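Local coordinates for protein SidF, inhibitor of growth family, member 3 (Legionella pneumophila subsp. pneumophila, PDB 4FYE) that acts as a phosphoinositide phosphatase, probably removing the 3-phosphate from phosphatidylinositol 3,4,5-trisphosphate, at residues A[277-280]-A[286-289]; A[69-74]-A[118-123]; A[630-635]-A[658-663]. The protein carries 1 engineered substitution. All coordinates share one frame; numbering follows the deposited sequence.

Contact 1: residues A[277-280]-A[286-289]; sequences SDFK and KKLA
Asp278 and Lys286 meet where the chain turns out of a 3-10 segment and into helix 284-311, and the contact fastens that turn to the first turns of the helix. Lys286 carries the polar part. From CB, which makes no close contact with 277-280, CG stands anti to the backbone N (chi1 175°) and heads for the 3-10 segment, coming within 4.4 Å of Asp278 O. The next three torsions are all bent, so the chain curls round that oxygen instead of stretching past it: Lys286 CD lies 4.5 Å and CE 4.3 Å from Asp278 O, and NZ closes the curl with a hydrogen bond of 3.1 Å to the same atom. The ammonium approaches at a C=O...N angle of 143°, tilted modestly from the carbonyl plane. Its charge is not paired with the Asp278 carboxylate, since NZ and Asp278 OD1 are 5.2 Å apart; OD1 instead accepts from the backbone N of Leu239. At that separation the opposite charges probably still attract weakly. Tyr513 of helix 482-514 also touches the Lys286 side chain. Beside this bond runs an apolar contact. Lys287, extended beyond CG, passes the buried Phe279 ring with the two side chains crossing at about a right angle, and its CG meets Phe279 CE1 obliquely at 4.1 Å.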
ATOM      1  N   SER A 277     -17.508   1.184  -7.839  1.00107.66           N
ATOM      2  CA  SER A 277     -18.644   0.457  -8.394  1.00112.18           C
ATOM      3  C   SER A 277     -19.861   1.338  -8.628  1.00112.51           C
ATOM      4  O   SER A 277     -20.581   1.184  -9.608  1.00106.00           O
ATOM      5  CB  SER A 277     -19.019  -0.696  -7.468  1.00110.70           C
ATOM      6  OG  SER A 277     -19.080  -0.261  -6.123  1.00113.65           O
ATOM      7  N   ASP A 278     -20.082   2.269  -7.719  1.00110.30           N
ATOM      8  CA  ASP A 278     -21.263   3.106  -7.753  1.00115.87           C
ATOM      9  C   ASP A 278     -21.245   3.973  -9.006  1.00117.61           C
ATOM     10  O   ASP A 278     -22.257   4.546  -9.392  1.00124.30           O
ATOM     11  CB  ASP A 278     -21.339   3.962  -6.489  1.00116.66           C
ATOM     12  CG  ASP A 278     -21.466   3.127  -5.229  1.00111.18           C
ATOM     13  OD1 ASP A 278     -22.605   2.898  -4.778  1.00107.81           O
ATOM     14  OD2 ASP A 278     -20.430   2.692  -4.691  1.00105.21           O
ATOM     15  N   PHE A 279     -20.076   4.059  -9.628  1.00110.86           N
ATOM     16  CA  PHE A 279     -19.799   4.977 -10.729  1.00105.97           C
ATOM     17  C   PHE A 279     -20.620   4.844 -12.015  1.00103.83           C
ATOM     18  O   PHE A 279     -20.905   5.842 -12.665  1.00108.22           O
ATOM     19  CB  PHE A 279     -18.318   4.909 -11.085  1.00102.20           C
ATOM     20  CG  PHE A 279     -17.638   6.236 -11.062  1.00 97.98           C
ATOM     21  CD1 PHE A 279     -18.041   7.242 -11.911  1.00 85.37           C
ATOM     22  CD2 PHE A 279     -16.604   6.480 -10.183  1.00 91.27           C
ATOM     23  CE1 PHE A 279     -17.421   8.471 -11.892  1.00 90.84           C
ATOM     24  CE2 PHE A 279     -15.980   7.708 -10.157  1.00 93.73           C
ATOM     25  CZ  PHE A 279     -16.389   8.706 -11.014  1.00 91.97           C
ATOM     26  N   LYS A 280     -20.958   3.630 -12.419  1.00101.66           N
ATOM     27  CA  LYS A 280     -21.555   3.426 -13.733  1.00107.65           C
ATOM     28  C   LYS A 280     -22.881   4.152 -13.941  1.00117.61           C
ATOM     29  O   LYS A 280     -23.731   4.191 -13.052  1.00119.42           O
ATOM     30  CB  LYS A 280     -21.774   1.936 -13.976  1.00115.27           C
ATOM     31  CG  LYS A 280     -22.955   1.360 -13.214  1.00126.75           C
ATOM     32  CD  LYS A 280     -23.466   0.082 -13.862  1.00131.22           C
ATOM     33  CE  LYS A 280     -24.978  -0.043 -13.736  1.00127.92           C
ATOM     34  NZ  LYS A 280     -25.514  -1.236 -14.450  1.00110.95           N
ATOM     35  N   LYS A 286     -24.674  12.313  -8.660  1.00 91.38           N
ATOM     36  CA  LYS A 286     -24.020  11.108  -8.204  1.00 90.68           C
ATOM     37  C   LYS A 286     -22.496  11.202  -8.268  1.00 86.37           C
ATOM     38  O   LYS A 286     -21.830  10.693  -7.380  1.00 84.74           O
ATOM     39  CB  LYS A 286     -24.508   9.898  -8.974  1.00 92.60           C
ATOM     40  CG  LYS A 286     -23.772   8.615  -8.629  1.00 98.47           C
ATOM     41  CD  LYS A 286     -24.337   7.948  -7.384  1.00103.76           C
ATOM     42  CE  LYS A 286     -25.453   6.973  -7.729  1.00102.80           C
ATOM     43  NZ  LYS A 286     -24.890   5.793  -8.433  1.00106.60           N
ATOM     44  N   LYS A 287     -21.963  11.877  -9.285  1.00 86.34           N
ATOM     45  CA  LYS A 287     -20.512  12.050  -9.428  1.00 81.05           C
ATOM     46  C   LYS A 287     -19.973  12.970  -8.349  1.00 79.58           C
ATOM     47  O   LYS A 287     -18.897  12.728  -7.779  1.00 85.64           O
ATOM     48  CB  LYS A 287     -20.129  12.596 -10.797  1.00 77.35           C
ATOM     49  CG  LYS A 287     -20.141  11.546 -11.867  1.00 78.79           C
ATOM     50  CD  LYS A 287     -19.617  12.112 -13.164  1.00 83.74           C
ATOM     51  CE  LYS A 287     -19.766  11.082 -14.265  1.00 91.03           C
ATOM     52  NZ  LYS A 287     -19.913  11.758 -15.576  1.00 91.31           N
ATOM     53  N   LEU A 288     -20.703  14.031  -8.058  1.00 78.31           N
ATOM     54  CA  LEU A 288     -20.226  14.925  -7.010  1.00 76.13           C
ATOM     55  C   LEU A 288     -20.287  14.231  -5.653  1.00 68.91           C
ATOM     56  O   LEU A 288     -19.404  14.415  -4.830  1.00 69.48           O
ATOM     57  CB  LEU A 288     -20.990  16.238  -7.005  1.00 77.75           C
ATOM     58  CG  LEU A 288     -20.216  17.550  -6.904  1.00 75.28           C
ATOM     59  CD1 LEU A 288     -21.051  18.516  -6.081  1.00 77.32           C
ATOM     60  CD2 LEU A 288     -18.823  17.421  -6.329  1.00 75.12           C
ATOM     61  N   ALA A 289     -21.288  13.390  -5.448  1.00 65.65           N
ATOM     62  CA  ALA A 289     -21.360  12.565  -4.263  1.00 65.53           C
ATOM     63  C   ALA A 289     -20.073  11.717  -4.088  1.00 66.77           C
ATOM     64  O   ALA A 289     -19.457  11.649  -2.988  1.00 64.34           O
ATOM     65  CB  ALA A 289     -22.592  11.695  -4.347  1.00 64.94           C
TER

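Contact 2: residues A[69-74]-A[118-123]; sequences PDVIQE and ETIPSD
Ile72 meets a flat group directly: its CD1 methyl sits 3.9 Å from Ile120 O, well above the plane of the Ile120-Pro121 peptide and beyond the oxygen. A second flat group, the Asp70 carboxylate, works within its own segment. Its OD1 accepts a weak N-cap bond of 3.5 Å from Gln73 N, nearly straight at 164°, at the start of helix 71-92, while its side chain also rests on Ala125. The rest of the touch is aliphatic. Ile72 has CG1 anti to the carbonyl carbon (chi1 -58°), and the trans second torsion carries CD1 outward to the Ile120 carbonyl and to the neighbourhood of Ser122 OG, 4.5 Å away. Ile120 meets this chain with one branch: its CG2 lies 4.3 Å from Ile72 CG1 and equally 4.3 Å from Val71 CG2, so a single methyl bridges two consecutive residues of the first helical turn. The end of the Ile120 side chain leads away from 69-74, and the residue also packs on Gln144 and Val148 of helix 136-163; Val71 reaches Phe141 and Leu145 of that same helix. Backbone bonds of Pro69 to Ala127 and of Val71 to Ala125 run alongside. The N-terminus of helix 71-92 thus meets the C-terminus of helix 98-119, the open end of an antiparallel helical hairpin backed by a third helix.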
ATOM      1  N   PRO A  69       1.339 -22.490  -5.354  1.00 40.83           N
ATOM      2  CA  PRO A  69      -0.159 -22.746  -5.436  1.00 39.79           C
ATOM      3  C   PRO A  69      -0.484 -24.189  -5.477  1.00 42.59           C
ATOM      4  O   PRO A  69       0.198 -24.979  -6.147  1.00 41.31           O
ATOM      5  CB  PRO A  69      -0.568 -22.197  -6.773  1.00 35.34           C
ATOM      6  CG  PRO A  69       0.583 -21.360  -7.207  1.00 36.25           C
ATOM      7  CD  PRO A  69       1.836 -21.829  -6.554  1.00 35.78           C
ATOM      8  N   ASP A  70      -1.558 -24.539  -4.800  1.00 44.43           N
ATOM      9  CA  ASP A  70      -2.032 -25.896  -4.831  1.00 41.73           C
ATOM     10  C   ASP A  70      -3.547 -25.871  -5.090  1.00 40.91           C
ATOM     11  O   ASP A  70      -4.281 -25.348  -4.241  1.00 42.28           O
ATOM     12  CB  ASP A  70      -1.721 -26.524  -3.475  1.00 42.42           C
ATOM     13  CG  ASP A  70      -2.230 -27.989  -3.381  1.00 49.66           C
ATOM     14  OD1 ASP A  70      -3.278 -28.315  -4.001  1.00 46.64           O
ATOM     15  OD2 ASP A  70      -1.599 -28.810  -2.684  1.00 54.04           O
ATOM     16  N   VAL A  71      -4.038 -26.412  -6.211  1.00 41.10           N
ATOM     17  CA  VAL A  71      -5.481 -26.181  -6.530  1.00 46.74           C
ATOM     18  C   VAL A  71      -6.492 -26.873  -5.611  1.00 43.01           C
ATOM     19  O   VAL A  71      -7.567 -26.347  -5.318  1.00 41.05           O
ATOM     20  CB  VAL A  71      -5.887 -26.386  -8.001  1.00 51.97           C
ATOM     21  CG1 VAL A  71      -5.183 -25.386  -8.877  1.00 58.53           C
ATOM     22  CG2 VAL A  71      -5.598 -27.775  -8.480  1.00 52.19           C
ATOM     23  N   ILE A  72      -6.128 -28.024  -5.100  1.00 43.10           N
ATOM     24  CA  ILE A  72      -6.930 -28.587  -3.994  1.00 44.66           C
ATOM     25  C   ILE A  72      -7.147 -27.659  -2.793  1.00 41.71           C
ATOM     26  O   ILE A  72      -8.291 -27.455  -2.372  1.00 41.34           O
ATOM     27  CB  ILE A  72      -6.399 -29.930  -3.535  1.00 45.32           C
ATOM     28  CG1 ILE A  72      -6.412 -30.850  -4.756  1.00 45.16           C
ATOM     29  CG2 ILE A  72      -7.338 -30.526  -2.449  1.00 41.70           C
ATOM     30  CD1 ILE A  72      -5.756 -32.198  -4.454  1.00 45.52           C
ATOM     31  N   GLN A  73      -6.060 -27.095  -2.276  1.00 42.44           N
ATOM     32  CA  GLN A  73      -6.139 -26.172  -1.163  1.00 44.59           C
ATOM     33  C   GLN A  73      -6.963 -24.949  -1.511  1.00 43.24           C
ATOM     34  O   GLN A  73      -7.781 -24.555  -0.707  1.00 49.76           O
ATOM     35  CB  GLN A  73      -4.767 -25.762  -0.632  1.00 44.03           C
ATOM     36  CG  GLN A  73      -3.934 -26.933  -0.168  1.00 46.32           C
ATOM     37  CD  GLN A  73      -4.589 -27.639   0.985  1.00 51.42           C
ATOM     38  OE1 GLN A  73      -4.941 -26.997   1.990  1.00 57.92           O
ATOM     39  NE2 GLN A  73      -4.802 -28.955   0.843  1.00 49.22           N
ATOM     40  N   GLU A  74      -6.785 -24.387  -2.698  1.00 40.64           N
ATOM     41  CA  GLU A  74      -7.505 -23.174  -3.065  1.00 43.63           C
ATOM     42  C   GLU A  74      -8.986 -23.499  -3.235  1.00 44.20           C
ATOM     43  O   GLU A  74      -9.843 -22.708  -2.886  1.00 45.66           O
ATOM     44  CB  GLU A  74      -6.959 -22.578  -4.379  1.00 41.75           C
ATOM     45  CG  GLU A  74      -5.478 -22.169  -4.300  1.00 45.44           C
ATOM     46  CD  GLU A  74      -5.213 -21.002  -3.325  1.00 47.20           C
ATOM     47  OE1 GLU A  74      -6.139 -20.257  -2.928  1.00 46.11           O
ATOM     48  OE2 GLU A  74      -4.054 -20.837  -2.930  1.00 46.19           O
ATOM     49  N   GLU A 118     -11.107 -36.980  -5.306  1.00 66.75           N
ATOM     50  CA  GLU A 118     -11.063 -38.203  -6.090  1.00 63.18           C
ATOM     51  C   GLU A 118     -10.654 -37.964  -7.535  1.00 64.07           C
ATOM     52  O   GLU A 118     -10.276 -38.914  -8.203  1.00 64.52           O
ATOM     53  CB  GLU A 118     -12.385 -38.962  -6.065  1.00 67.59           C
ATOM     54  CG  GLU A 118     -12.849 -39.422  -4.681  1.00 77.59           C
ATOM     55  CD  GLU A 118     -14.375 -39.706  -4.597  1.00 91.13           C
ATOM     56  OE1 GLU A 118     -15.097 -39.641  -5.645  1.00 89.33           O
ATOM     57  OE2 GLU A 118     -14.862 -39.996  -3.465  1.00 89.48           O
ATOM     58  N   THR A 119     -10.681 -36.723  -8.032  1.00 61.56           N
ATOM     59  CA  THR A 119     -10.423 -36.470  -9.485  1.00 62.16           C
ATOM     60  C   THR A 119      -9.129 -35.728  -9.792  1.00 62.09           C
ATOM     61  O   THR A 119      -8.623 -35.772 -10.935  1.00 62.30           O
ATOM     62  CB  THR A 119     -11.546 -35.647 -10.157  1.00 67.40           C
ATOM     63  OG1 THR A 119     -12.761 -36.390 -10.082  1.00 77.27           O
ATOM     64  CG2 THR A 119     -11.253 -35.396 -11.656  1.00 67.39           C
ATOM     65  N   ILE A 120      -8.619 -35.012  -8.799  1.00 56.94           N
ATOM     66  CA  ILE A 120      -7.383 -34.282  -8.973  1.00 56.09           C
ATOM     67  C   ILE A 120      -6.275 -35.043  -8.246  1.00 54.66           C
ATOM     68  O   ILE A 120      -6.285 -35.110  -7.000  1.00 53.30           O
ATOM     69  CB  ILE A 120      -7.477 -32.831  -8.450  1.00 56.17           C
ATOM     70  CG1 ILE A 120      -8.762 -32.119  -8.947  1.00 53.26           C
ATOM     71  CG2 ILE A 120      -6.253 -32.042  -8.878  1.00 50.32           C
ATOM     72  CD1 ILE A 120      -9.022 -32.234 -10.448  1.00 52.60           C
ATOM     73  N   PRO A 121      -5.327 -35.633  -9.016  1.00 54.80           N
ATOM     74  CA  PRO A 121      -4.168 -36.271  -8.329  1.00 56.34           C
ATOM     75  C   PRO A 121      -3.302 -35.230  -7.686  1.00 51.83           C
ATOM     76  O   PRO A 121      -3.084 -34.181  -8.272  1.00 53.25           O
ATOM     77  CB  PRO A 121      -3.419 -37.023  -9.448  1.00 52.92           C
ATOM     78  CG  PRO A 121      -3.963 -36.454 -10.754  1.00 58.34           C
ATOM     79  CD  PRO A 121      -5.373 -35.974 -10.461  1.00 55.78           C
ATOM     80  N   SER A 122      -2.862 -35.529  -6.469  1.00 57.38           N
ATOM     81  CA  SER A 122      -2.117 -34.650  -5.603  1.00 58.76           C
ATOM     82  C   SER A 122      -0.905 -34.005  -6.236  1.00 59.60           C
ATOM     83  O   SER A 122      -0.650 -32.825  -6.025  1.00 63.72           O
ATOM     84  CB  SER A 122      -1.681 -35.432  -4.387  1.00 66.33           C
ATOM     85  OG  SER A 122      -2.677 -35.255  -3.410  1.00 78.37           O
ATOM     86  N   ASP A 123      -0.206 -34.772  -7.044  1.00 62.00           N
ATOM     87  CA  ASP A 123       1.043 -34.325  -7.594  1.00 71.69           C
ATOM     88  C   ASP A 123       0.866 -33.568  -8.890  1.00 73.36           C
ATOM     89  O   ASP A 123       1.803 -32.905  -9.323  1.00 88.17           O
ATOM     90  CB  ASP A 123       2.023 -35.491  -7.753  1.00 84.68           C
ATOM     91  CG  ASP A 123       2.843 -35.732  -6.470  1.00100.33           C
ATOM     92  OD1 ASP A 123       3.169 -34.742  -5.751  1.00107.43           O
ATOM     93  OD2 ASP A 123       3.146 -36.905  -6.173  1.00102.02           O
TER

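Contact 3: residues A[630-635]-A[658-663]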
ATOM      1  N   LEU A 630      11.494   3.915  -7.180  1.00 41.82           N
ATOM      2  CA  LEU A 630      12.537   4.834  -6.808  1.00 41.60           C
ATOM      3  C   LEU A 630      11.930   5.923  -6.030  1.00 43.97           C
ATOM      4  O   LEU A 630      12.350   6.214  -4.899  1.00 49.06           O
ATOM      5  CB  LEU A 630      13.283   5.353  -8.024  1.00 43.45           C
ATOM      6  CG  LEU A 630      14.135   4.188  -8.536  1.00 43.76           C
ATOM      7  CD1 LEU A 630      14.678   4.316  -9.983  1.00 44.84           C
ATOM      8  CD2 LEU A 630      15.251   3.945  -7.532  1.00 46.17           C
ATOM      9  N   MET A 631      10.884   6.492  -6.581  1.00 46.59           N
ATOM     10  CA  MET A 631      10.218   7.611  -5.904  1.00 48.73           C
ATOM     11  C   MET A 631       9.611   7.158  -4.572  1.00 48.47           C
ATOM     12  O   MET A 631       9.672   7.893  -3.576  1.00 50.29           O
ATOM     13  CB  MET A 631       9.190   8.262  -6.826  1.00 48.67           C
ATOM     14  CG  MET A 631       9.800   8.802  -8.100  1.00 49.81           C
ATOM     15  SD  MET A 631      10.960  10.079  -7.581  1.00 64.71           S
ATOM     16  CE  MET A 631      10.044  11.557  -7.901  1.00 62.13           C
ATOM     17  N   ALA A 632       9.109   5.917  -4.492  1.00 48.45           N
ATOM     18  CA  ALA A 632       8.487   5.531  -3.199  1.00 42.99           C
ATOM     19  C   ALA A 632       9.606   5.368  -2.216  1.00 45.16           C
ATOM     20  O   ALA A 632       9.523   5.797  -1.079  1.00 47.89           O
ATOM     21  CB  ALA A 632       7.699   4.269  -3.319  1.00 41.38           C
ATOM     22  N   SER A 633      10.699   4.776  -2.662  1.00 48.62           N
ATOM     23  CA  SER A 633      11.847   4.611  -1.764  1.00 49.37           C
ATOM     24  C   SER A 633      12.378   5.971  -1.266  1.00 54.08           C
ATOM     25  O   SER A 633      12.781   6.115  -0.088  1.00 50.94           O
ATOM     26  CB  SER A 633      12.918   3.834  -2.504  1.00 47.50           C
ATOM     27  OG  SER A 633      12.322   2.590  -2.897  1.00 42.81           O
ATOM     28  N   LEU A 634      12.302   6.977  -2.134  1.00 50.15           N
ATOM     29  CA  LEU A 634      12.832   8.293  -1.814  1.00 49.97           C
ATOM     30  C   LEU A 634      11.981   8.958  -0.755  1.00 48.60           C
ATOM     31  O   LEU A 634      12.491   9.714   0.124  1.00 49.76           O
ATOM     32  CB  LEU A 634      12.752   9.168  -3.032  1.00 51.64           C
ATOM     33  CG  LEU A 634      13.822  10.197  -3.350  1.00 55.78           C
ATOM     34  CD1 LEU A 634      13.138  11.230  -4.227  1.00 55.51           C
ATOM     35  CD2 LEU A 634      14.492  10.812  -2.136  1.00 53.47           C
ATOM     36  N   SER A 635      10.683   8.728  -0.866  1.00 45.03           N
ATOM     37  CA  SER A 635       9.804   9.304   0.102  1.00 46.54           C
ATOM     38  C   SER A 635       9.965   8.571   1.426  1.00 47.66           C
ATOM     39  O   SER A 635       9.939   9.202   2.475  1.00 51.57           O
ATOM     40  CB  SER A 635       8.393   9.260  -0.375  1.00 50.43           C
ATOM     41  OG  SER A 635       7.876   7.969  -0.097  1.00 59.87           O
ATOM     42  N   GLN A 658       6.123  -5.221  -3.624  1.00 35.35           N
ATOM     43  CA  GLN A 658       7.149  -6.261  -3.701  1.00 34.31           C
ATOM     44  C   GLN A 658       8.483  -5.655  -4.144  1.00 38.84           C
ATOM     45  O   GLN A 658       9.543  -6.005  -3.632  1.00 41.33           O
ATOM     46  CB  GLN A 658       6.744  -7.340  -4.744  1.00 37.16           C
ATOM     47  CG  GLN A 658       7.905  -8.264  -5.184  1.00 38.34           C
ATOM     48  CD  GLN A 658       7.556  -9.431  -6.203  1.00 42.10           C
ATOM     49  OE1 GLN A 658       8.478 -10.147  -6.674  1.00 52.07           O
ATOM     50  NE2 GLN A 658       6.301  -9.605  -6.558  1.00 33.57           N
ATOM     51  N   LYS A 659       8.451  -4.790  -5.148  1.00 37.06           N
ATOM     52  CA  LYS A 659       9.656  -4.090  -5.587  1.00 38.93           C
ATOM     53  C   LYS A 659      10.224  -3.222  -4.445  1.00 41.27           C
ATOM     54  O   LYS A 659      11.437  -3.196  -4.199  1.00 47.50           O
ATOM     55  CB  LYS A 659       9.269  -3.244  -6.810  1.00 42.19           C
ATOM     56  CG  LYS A 659       9.908  -3.638  -8.124  1.00 44.97           C
ATOM     57  CD  LYS A 659       9.526  -4.974  -8.656  1.00 46.55           C
ATOM     58  CE  LYS A 659      10.191  -5.267 -10.015  1.00 47.95           C
ATOM     59  NZ  LYS A 659      11.484  -6.073 -10.004  1.00 50.52           N
ATOM     60  N   ILE A 660       9.379  -2.541  -3.676  1.00 39.01           N
ATOM     61  CA  ILE A 660       9.930  -1.601  -2.681  1.00 34.66           C
ATOM     62  C   ILE A 660      10.445  -2.387  -1.495  1.00 36.03           C
ATOM     63  O   ILE A 660      11.515  -2.071  -0.970  1.00 37.19           O
ATOM     64  CB  ILE A 660       8.830  -0.652  -2.182  1.00 35.70           C
ATOM     65  CG1 ILE A 660       8.435   0.293  -3.305  1.00 37.01           C
ATOM     66  CG2 ILE A 660       9.281   0.127  -0.969  1.00 36.87           C
ATOM     67  CD1 ILE A 660       6.999   0.749  -3.190  1.00 35.65           C
ATOM     68  N   VAL A 661       9.694  -3.409  -1.043  1.00 37.22           N
ATOM     69  CA  VAL A 661      10.105  -4.097   0.158  1.00 38.50           C
ATOM     70  C   VAL A 661      11.364  -4.871  -0.203  1.00 38.80           C
ATOM     71  O   VAL A 661      12.290  -4.900   0.579  1.00 39.45           O
ATOM     72  CB  VAL A 661       9.072  -5.106   0.728  1.00 42.75           C
ATOM     73  CG1 VAL A 661       9.358  -5.358   2.171  1.00 45.02           C
ATOM     74  CG2 VAL A 661       7.703  -4.545   0.704  1.00 52.19           C
ATOM     75  N   GLY A 662      11.412  -5.474  -1.395  1.00 35.93           N
ATOM     76  CA  GLY A 662      12.544  -6.339  -1.750  1.00 38.38           C
ATOM     77  C   GLY A 662      13.786  -5.452  -1.844  1.00 48.80           C
ATOM     78  O   GLY A 662      14.898  -5.823  -1.444  1.00 55.55           O
ATOM     79  N   ASN A 663      13.606  -4.244  -2.355  1.00 47.60           N
ATOM     80  CA  ASN A 663      14.727  -3.378  -2.498  1.00 49.02           C
ATOM     81  C   ASN A 663      15.177  -2.878  -1.164  1.00 50.83           C
ATOM     82  O   ASN A 663      16.386  -2.706  -0.951  1.00 52.36           O
ATOM     83  CB  ASN A 663      14.419  -2.178  -3.408  1.00 50.30           C
ATOM     84  CG  ASN A 663      15.543  -1.183  -3.393  1.00 52.06           C
ATOM     85  OD1 ASN A 663      16.545  -1.348  -4.095  1.00 53.44           O
ATOM     86  ND2 ASN A 663      15.441  -0.202  -2.513  1.00 55.46           N
TER
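Two helices that follow one another across strand 641-645 cross here, and Ala632 of helix 626-637 and Ile660 of helix 652-668 make the closest touch. The short axes pass 9.8 Å apart at a signed crossing angle of -54°, and the nearest CA pair is Ser633 and Ile660 at 6.6 Å. With CG1 anti to the carbonyl carbon (chi1 -69°), Ile660 sends its longer branch to Ala632: CD1 lies 3.6 Å from the Ala632 CB methyl, and CG1 follows at 4.0 Å from the same atom. Its other branch, CG2, is turned to Ser633, whose OG is 4.4 Å off. Asn642 of the intervening strand touches both Ala632 and Ile660, and Lys644 also reaches Ile660, so the strand packs against this pair. The linker after strand 641-645, with the first residue of helix 652-668, has a sequence consistent with the CX5R phosphatase P-loop, a serine, probably the engineered substitution, standing at the cysteine position; this would put Ile660 on the helix leaving that loop. The polar atoms between the helices are satisfied by other residues: Ser633 OG bonds to Thr629 O one turn back, and Asn663 ND2 to Tyr605 OH of helix 590-614, while Ser633 OG and Asn663 ND2 stay 4.2 Å apart. Ser635 OG donates to Ala632 O at 2.9 Å, the donor tilted 19° from that carbonyl's plane.

Overall arrangement
Along the chain the contacts come in series: contact 2 closes first, contact 1 follows, and contact 3 comes last. They are separate sites. The centre of contact 1 lies about 42 Å from that of contact 2 and about 33 Å from that of contact 3. Contact 3 is buried, about 11 Å from the chain centre, beside strand 641-645 at the edge of the four-stranded sheet. Contact 1, on helix 284-311, and contact 2, on helices 71-92 and 98-119, lie about 24 Å and 32 Å from the chain centre. No helix recurs in another contact. Contact 3 joins the helices flanking strand 641-645 in sequence, next to the probable P-loop; contact 1 closes a short turn, contact 2 a helical hairpin.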